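Local structure of 2,3-dihydroxybenzoate-AMP ligase (Bacillus subtilis, 1MDB) at residues 48-52 with 86-90; 351-356 with 420-425. The protein is an AMP-binding enzyme of the ANL superfamily, built from a large N-terminal part followed by a smaller C-terminal domain. All coordinates share one frame. Residue numbers count along the deposited sequence, not the author numbering.

How the interactions relate
Interaction 1 comes first along the chain: it closes a loop of 33 residues, holding helix 53-70 and strand 77-80, by bringing helix 86-98 against strand 49-52, one outermost strand of a nine-stranded mixed sheet. Interaction 2 closes a second loop, of 63 residues, that begins at the opposite edge of that sheet, strand 355-356, passes through three strands of a four-stranded antiparallel sheet and returns on 423-428, one of its two outermost strands. The two loops follow in series, neither nested nor crossing. Interactions 1 and 2 lie on opposite sides of the chain's centre, their centres about 36 Å apart and their nearest atoms about 24 Å apart; interaction 2 also borders the bound AMP.

Interaction 1. Residues 48-52 with 86-90; sequences NTHWS and KEFFE
Residues 49-52 form an extended strand, and 86-90 are helical and belong to helix 86-98, running nearly along it: the segment axes cross at 19° with a closest approach of 10.7 Å, and the nearest CA atoms are those of Trp51 and Lys86, 8.0 Å apart. Strand alternation turns Thr49 and Trp51 toward the helix and His50 away.

Lys86 makes the main contact. With chi1 m, chi2 t and chi3 and chi4 m, its chain lies over one face of the Trp51 indole (chi1 -86°, chi2 8°). CD sits 3.5 Å from the centroid of the five-membered ring, 5° off its normal, as a CH-pi contact, and Lys86 CE comes to 3.2 Å from Trp51 NE1. Past the ring, Lys86 NZ donates a 2.8 Å hydrogen bond to Thr49 OG1 (chi1 p), whose hydroxyl is also hydrogen-bonded to Cys46 O. Thr49 and Trp51 belong to the second arm of a beta-hairpin with strand 42-46, at the rim of the large mixed sheet of the AMP-binding fold, so the contact packs a helix against the sheet's edge. Glu87 N lies 4.1 Å from Trp51 CH2; the CA-to-CB bond points away, yet the side-chain end comes nearer, Glu87 OE2 lying 4.4 Å from Trp51 CZ2. Phe89, hydrogen-bonded through its N to Lys86 O (3.0 Å), starts toward the strand, but its ring leads off to Ile44, Val243 and Leu247. Glu90, chi1 p and chi2 t, brings CD to 3.8 Å from Trp51 CH2, while its carboxylate hydrogen-bonds His170 and forms a salt bridge with Arg59.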
loop_
_atom_site.group_PDB
_atom_site.type_symbol
_atom_site.label_atom_id
_atom_site.label_comp_id
_atom_site.label_asym_id
_atom_site.label_seq_id
_atom_site.Cartn_x
_atom_site.Cartn_y
_atom_site.Cartn_z
ATOM N N ASN A 48 -0.753 9.389 -23.919
ATOM C CA ASN A 48 -0.955 10.686 -24.565
ATOM C C ASN A 48 -2.243 11.385 -24.140
ATOM O O ASN A 48 -2.510 12.502 -24.573
ATOM C CB ASN A 48 -0.949 10.522 -26.090
ATOM C CG ASN A 48 0.455 10.403 -26.660
ATOM O OD1 ASN A 48 0.647 9.915 -27.777
ATOM N ND2 ASN A 48 1.443 10.865 -25.901
ATOM N N THR A 49 -3.033 10.737 -23.289
ATOM C CA THR A 49 -4.290 11.319 -22.827
ATOM C C THR A 49 -4.118 12.108 -21.535
ATOM O O THR A 49 -3.196 11.855 -20.760
ATOM C CB THR A 49 -5.354 10.234 -22.595
ATOM O OG1 THR A 49 -5.010 9.454 -21.440
ATOM C CG2 THR A 49 -5.436 9.319 -23.803
ATOM N N HIS A 50 -5.018 13.063 -21.312
ATOM C CA HIS A 50 -4.992 13.915 -20.128
ATOM C C HIS A 50 -6.433 14.198 -19.699
ATOM O O HIS A 50 -7.344 14.182 -20.528
ATOM C CB HIS A 50 -4.303 15.245 -20.450
ATOM C CG HIS A 50 -2.919 15.099 -21.008
ATOM N ND1 HIS A 50 -1.823 14.801 -20.224
ATOM C CD2 HIS A 50 -2.453 15.210 -22.275
ATOM C CE1 HIS A 50 -0.744 14.736 -20.984
ATOM N NE2 HIS A 50 -1.098 14.980 -22.232
ATOM N N TRP A 51 -6.637 14.450 -18.408
ATOM C CA TRP A 51 -7.963 14.758 -17.870
ATOM C C TRP A 51 -7.842 15.934 -16.919
ATOM O O TRP A 51 -7.078 15.885 -15.953
ATOM C CB TRP A 51 -8.551 13.568 -17.091
ATOM C CG TRP A 51 -9.294 12.559 -17.908
ATOM C CD1 TRP A 51 -9.372 12.502 -19.266
ATOM C CD2 TRP A 51 -10.030 11.428 -17.414
ATOM N NE1 TRP A 51 -10.102 11.407 -19.653
ATOM C CE2 TRP A 51 -10.520 10.729 -18.537
ATOM C CE3 TRP A 51 -10.318 10.937 -16.132
ATOM C CZ2 TRP A 51 -11.284 9.558 -18.421
ATOM C CZ3 TRP A 51 -11.076 9.773 -16.014
ATOM C CH2 TRP A 51 -11.550 9.098 -17.155
ATOM N N SER A 52 -8.591 16.992 -17.192
ATOM C CA SER A 52 -8.574 18.166 -16.337
ATOM C C SER A 52 -9.429 17.858 -15.121
ATOM O O SER A 52 -10.199 16.901 -15.131
ATOM C CB SER A 52 -9.181 19.356 -17.073
ATOM O OG SER A 52 -10.514 19.061 -17.454
ATOM N N LYS A 86 -7.063 5.858 -16.238
ATOM C CA LYS A 86 -7.908 7.001 -15.922
ATOM C C LYS A 86 -9.270 6.611 -15.360
ATOM O O LYS A 86 -9.782 7.260 -14.459
ATOM C CB LYS A 86 -8.116 7.863 -17.173
ATOM C CG LYS A 86 -6.843 8.465 -17.748
ATOM C CD LYS A 86 -7.156 9.579 -18.749
ATOM C CE LYS A 86 -7.989 9.079 -19.924
ATOM N NZ LYS A 86 -7.284 8.023 -20.677
ATOM N N GLU A 87 -9.854 5.553 -15.907
ATOM C CA GLU A 87 -11.164 5.089 -15.468
ATOM C C GLU A 87 -11.267 4.938 -13.952
ATOM O O GLU A 87 -12.281 5.299 -13.356
ATOM C CB GLU A 87 -11.499 3.764 -16.151
ATOM C CG GLU A 87 -11.854 3.886 -17.620
ATOM C CD GLU A 87 -10.733 4.470 -18.468
ATOM O OE1 GLU A 87 -9.558 4.091 -18.271
ATOM O OE2 GLU A 87 -11.034 5.300 -19.350
ATOM N N PHE A 88 -10.218 4.414 -13.324
ATOM C CA PHE A 88 -10.216 4.242 -11.873
ATOM C C PHE A 88 -10.790 5.471 -11.186
ATOM O O PHE A 88 -11.675 5.373 -10.336
ATOM C CB PHE A 88 -8.786 4.014 -11.378
ATOM C CG PHE A 88 -8.663 3.881 -9.883
ATOM C CD1 PHE A 88 -8.932 2.667 -9.253
ATOM C CD2 PHE A 88 -8.231 4.957 -9.111
ATOM C CE1 PHE A 88 -8.764 2.525 -7.865
ATOM C CE2 PHE A 88 -8.058 4.833 -7.723
ATOM C CZ PHE A 88 -8.323 3.613 -7.100
ATOM N N PHE A 89 -10.285 6.640 -11.570
ATOM C CA PHE A 89 -10.712 7.890 -10.956
ATOM C C PHE A 89 -12.164 8.302 -11.158
ATOM O O PHE A 89 -12.804 8.790 -10.222
ATOM C CB PHE A 89 -9.773 9.028 -11.381
ATOM C CG PHE A 89 -8.364 8.840 -10.909
ATOM C CD1 PHE A 89 -7.414 8.247 -11.731
ATOM C CD2 PHE A 89 -7.999 9.214 -9.618
ATOM C CE1 PHE A 89 -6.111 8.029 -11.276
ATOM C CE2 PHE A 89 -6.706 9.003 -9.150
ATOM C CZ PHE A 89 -5.758 8.408 -9.981
ATOM N N GLU A 90 -12.692 8.137 -12.363
ATOM C CA GLU A 90 -14.076 8.509 -12.579
ATOM C C GLU A 90 -14.947 7.469 -11.878
ATOM O O GLU A 90 -16.028 7.779 -11.374
ATOM C CB GLU A 90 -14.406 8.582 -14.080
ATOM C CG GLU A 90 -14.459 7.261 -14.834
ATOM C CD GLU A 90 -14.851 7.464 -16.299
ATOM O OE1 GLU A 90 -15.499 8.487 -16.601
ATOM O OE2 GLU A 90 -14.528 6.603 -17.140
#

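Interaction 2. Residues 351-356 with 420-425; sequences NTQGKP and DGYIVV. With AMP (adenosine monophosphate), chain D.
One wall of the AMP pocket is built here: Gln353 CG is 3.7 Å from AMP N1 and Val425 CG1 3.6 Å from AMP C2. Asn351 ends helix 346-351, and Thr352 to Gly354 lead into strand 355-356; residues 420-422 turn into strand 423-425, the end-to-end directions differing by 107°. CA atoms pair most closely at Thr352 with Val424 (4.8 Å) and Lys355 with Tyr422 (4.3 Å). Two backbone hydrogen bonds meet at Ile423: Gln353 N to Ile423 O (2.8 Å, N-H...O angle 158°) and Ile423 N to Gly354 O (2.7 Å, N-H...O angle 161°). Gly354 has a positive phi (79°), readily adopted by glycine, and its O meets Tyr422 CA at 3.3 Å. Lys355, chi1 p then extended, lies across the Tyr422 ring (chi1 m): its CB is 4.1 Å from the centroid, over the face. The Tyr422 hydroxyl is hydrogen-bonded to Asp344, and Ile423 and Val425 pack on Phe330. With Gln353 and Val425 against the adenine, this junction of two sheets is part of the nucleotide site of an AMP-binding fold.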
loop_
_atom_site.group_PDB
_atom_site.type_symbol
_atom_site.label_atom_id
_atom_site.label_comp_id
_atom_site.label_asym_id
_atom_site.label_seq_id
_atom_site.Cartn_x
_atom_site.Cartn_y
_atom_site.Cartn_z
ATOM N N ASN A 351 18.252 5.699 8.450
ATOM C CA ASN A 351 18.185 4.681 9.489
ATOM C C ASN A 351 16.862 4.493 10.216
ATOM O O ASN A 351 16.752 3.609 11.064
ATOM C CB ASN A 351 19.309 4.917 10.504
ATOM C CG ASN A 351 20.683 4.839 9.869
ATOM O OD1 ASN A 351 21.116 3.776 9.418
ATOM N ND2 ASN A 351 21.376 5.975 9.815
ATOM N N THR A 352 15.857 5.305 9.898
ATOM C CA THR A 352 14.561 5.156 10.554
ATOM C C THR A 352 13.440 5.003 9.531
ATOM O O THR A 352 13.651 5.156 8.331
ATOM C CB THR A 352 14.219 6.373 11.452
ATOM O OG1 THR A 352 13.757 7.463 10.642
ATOM C CG2 THR A 352 15.444 6.814 12.237
ATOM N N GLN A 353 12.245 4.701 10.023
ATOM C CA GLN A 353 11.075 4.550 9.173
ATOM C C GLN A 353 10.063 5.663 9.486
ATOM O O GLN A 353 8.854 5.449 9.419
ATOM C CB GLN A 353 10.435 3.168 9.391
ATOM C CG GLN A 353 11.153 1.990 8.710
ATOM C CD GLN A 353 12.614 1.834 9.115
ATOM O OE1 GLN A 353 13.517 2.365 8.465
ATOM N NE2 GLN A 353 12.850 1.107 10.192
ATOM N N GLY A 354 10.575 6.842 9.847
ATOM C CA GLY A 354 9.731 7.997 10.144
ATOM C C GLY A 354 9.045 8.079 11.499
ATOM O O GLY A 354 9.319 7.285 12.391
ATOM N N LYS A 355 8.159 9.065 11.652
ATOM C CA LYS A 355 7.394 9.261 12.887
ATOM C C LYS A 355 5.952 9.572 12.493
ATOM O O LYS A 355 5.706 10.087 11.409
ATOM C CB LYS A 355 7.979 10.417 13.717
ATOM C CG LYS A 355 7.929 11.785 13.045
ATOM C CD LYS A 355 8.536 12.879 13.931
ATOM C CE LYS A 355 8.536 14.236 13.214
ATOM N NZ LYS A 355 9.300 15.306 13.933
ATOM N N PRO A 356 4.977 9.258 13.362
ATOM C CA PRO A 356 3.572 9.532 13.027
ATOM C C PRO A 356 3.354 10.865 12.321
ATOM O O PRO A 356 3.946 11.879 12.695
ATOM C CB PRO A 356 2.881 9.460 14.378
ATOM C CG PRO A 356 3.648 8.361 15.057
ATOM C CD PRO A 356 5.090 8.680 14.714
ATOM N N ASP A 420 13.326 11.339 19.267
ATOM C CA ASP A 420 12.424 12.313 18.676
ATOM C C ASP A 420 11.097 11.691 18.272
ATOM O O ASP A 420 10.286 12.318 17.589
ATOM C CB ASP A 420 13.089 12.981 17.474
ATOM C CG ASP A 420 14.252 13.867 17.879
ATOM O OD1 ASP A 420 14.024 14.804 18.677
ATOM O OD2 ASP A 420 15.387 13.626 17.410
ATOM N N GLY A 421 10.875 10.452 18.700
ATOM C CA GLY A 421 9.628 9.784 18.381
ATOM C C GLY A 421 9.613 9.014 17.075
ATOM O O GLY A 421 8.550 8.612 16.610
ATOM N N TYR A 422 10.780 8.812 16.472
ATOM C CA TYR A 422 10.854 8.064 15.223
ATOM C C TYR A 422 10.761 6.569 15.490
ATOM O O TYR A 422 11.050 6.106 16.594
ATOM C CB TYR A 422 12.148 8.382 14.463
ATOM C CG TYR A 422 12.106 9.725 13.771
ATOM C CD1 TYR A 422 12.089 10.913 14.507
ATOM C CD2 TYR A 422 12.012 9.810 12.380
ATOM C CE1 TYR A 422 11.974 12.148 13.875
ATOM C CE2 TYR A 422 11.897 11.040 11.740
ATOM C CZ TYR A 422 11.876 12.204 12.494
ATOM O OH TYR A 422 11.752 13.421 11.868
ATOM N N ILE A 423 10.345 5.825 14.471
ATOM C CA ILE A 423 10.192 4.384 14.585
ATOM C C ILE A 423 11.242 3.656 13.760
ATOM O O ILE A 423 11.451 3.946 12.578
ATOM C CB ILE A 423 8.789 3.945 14.114
ATOM C CG1 ILE A 423 7.721 4.623 14.976
ATOM C CG2 ILE A 423 8.653 2.426 14.184
ATOM C CD1 ILE A 423 6.294 4.328 14.553
ATOM N N VAL A 424 11.925 2.726 14.411
ATOM C CA VAL A 424 12.929 1.914 13.761
ATOM C C VAL A 424 12.332 0.515 13.799
ATOM O O VAL A 424 12.346 -0.150 14.833
ATOM C CB VAL A 424 14.257 1.939 14.522
ATOM C CG1 VAL A 424 15.279 1.067 13.800
ATOM C CG2 VAL A 424 14.766 3.375 14.621
ATOM N N VAL A 425 11.776 0.096 12.667
ATOM C CA VAL A 425 11.140 -1.207 12.542
ATOM C C VAL A 425 12.155 -2.338 12.434
ATOM O O VAL A 425 13.156 -2.224 11.723
ATOM C CB VAL A 425 10.214 -1.239 11.297
ATOM C CG1 VAL A 425 9.508 -2.597 11.183
ATOM C CG2 VAL A 425 9.188 -0.124 11.396
HETATM P P AMP D . -0.365 -2.468 4.144
HETATM O O1P AMP D . -1.756 -2.210 4.659
HETATM O O2P AMP D . -0.293 -3.440 3.015
HETATM O O3P AMP D . 0.372 -1.190 3.835
HETATM O "O5'" AMP D . 0.487 -3.259 5.320
HETATM C "C5'" AMP D . 1.004 -2.583 6.502
HETATM C "C4'" AMP D . 2.127 -3.423 7.124
HETATM O "O4'" AMP D . 3.161 -3.435 6.160
HETATM C "C3'" AMP D . 2.778 -2.834 8.341
HETATM O "O3'" AMP D . 2.064 -3.146 9.535
HETATM C "C2'" AMP D . 4.180 -3.426 8.282
HETATM O "O2'" AMP D . 4.233 -4.729 8.902
HETATM C "C1'" AMP D . 4.431 -3.452 6.795
HETATM N N9 AMP D . 5.349 -2.081 6.436
HETATM C C8 AMP D . 4.914 -1.067 5.652
HETATM N N7 AMP D . 5.846 -0.130 5.500
HETATM C C5 AMP D . 6.869 -0.580 6.204
HETATM C C6 AMP D . 8.100 0.052 6.341
HETATM N N6 AMP D . 8.390 1.210 5.749
HETATM N N1 AMP D . 9.025 -0.598 7.124
HETATM C C2 AMP D . 8.772 -1.788 7.740
HETATM N N3 AMP D . 7.585 -2.394 7.599
HETATM C C4 AMP D . 6.608 -1.802 6.825
#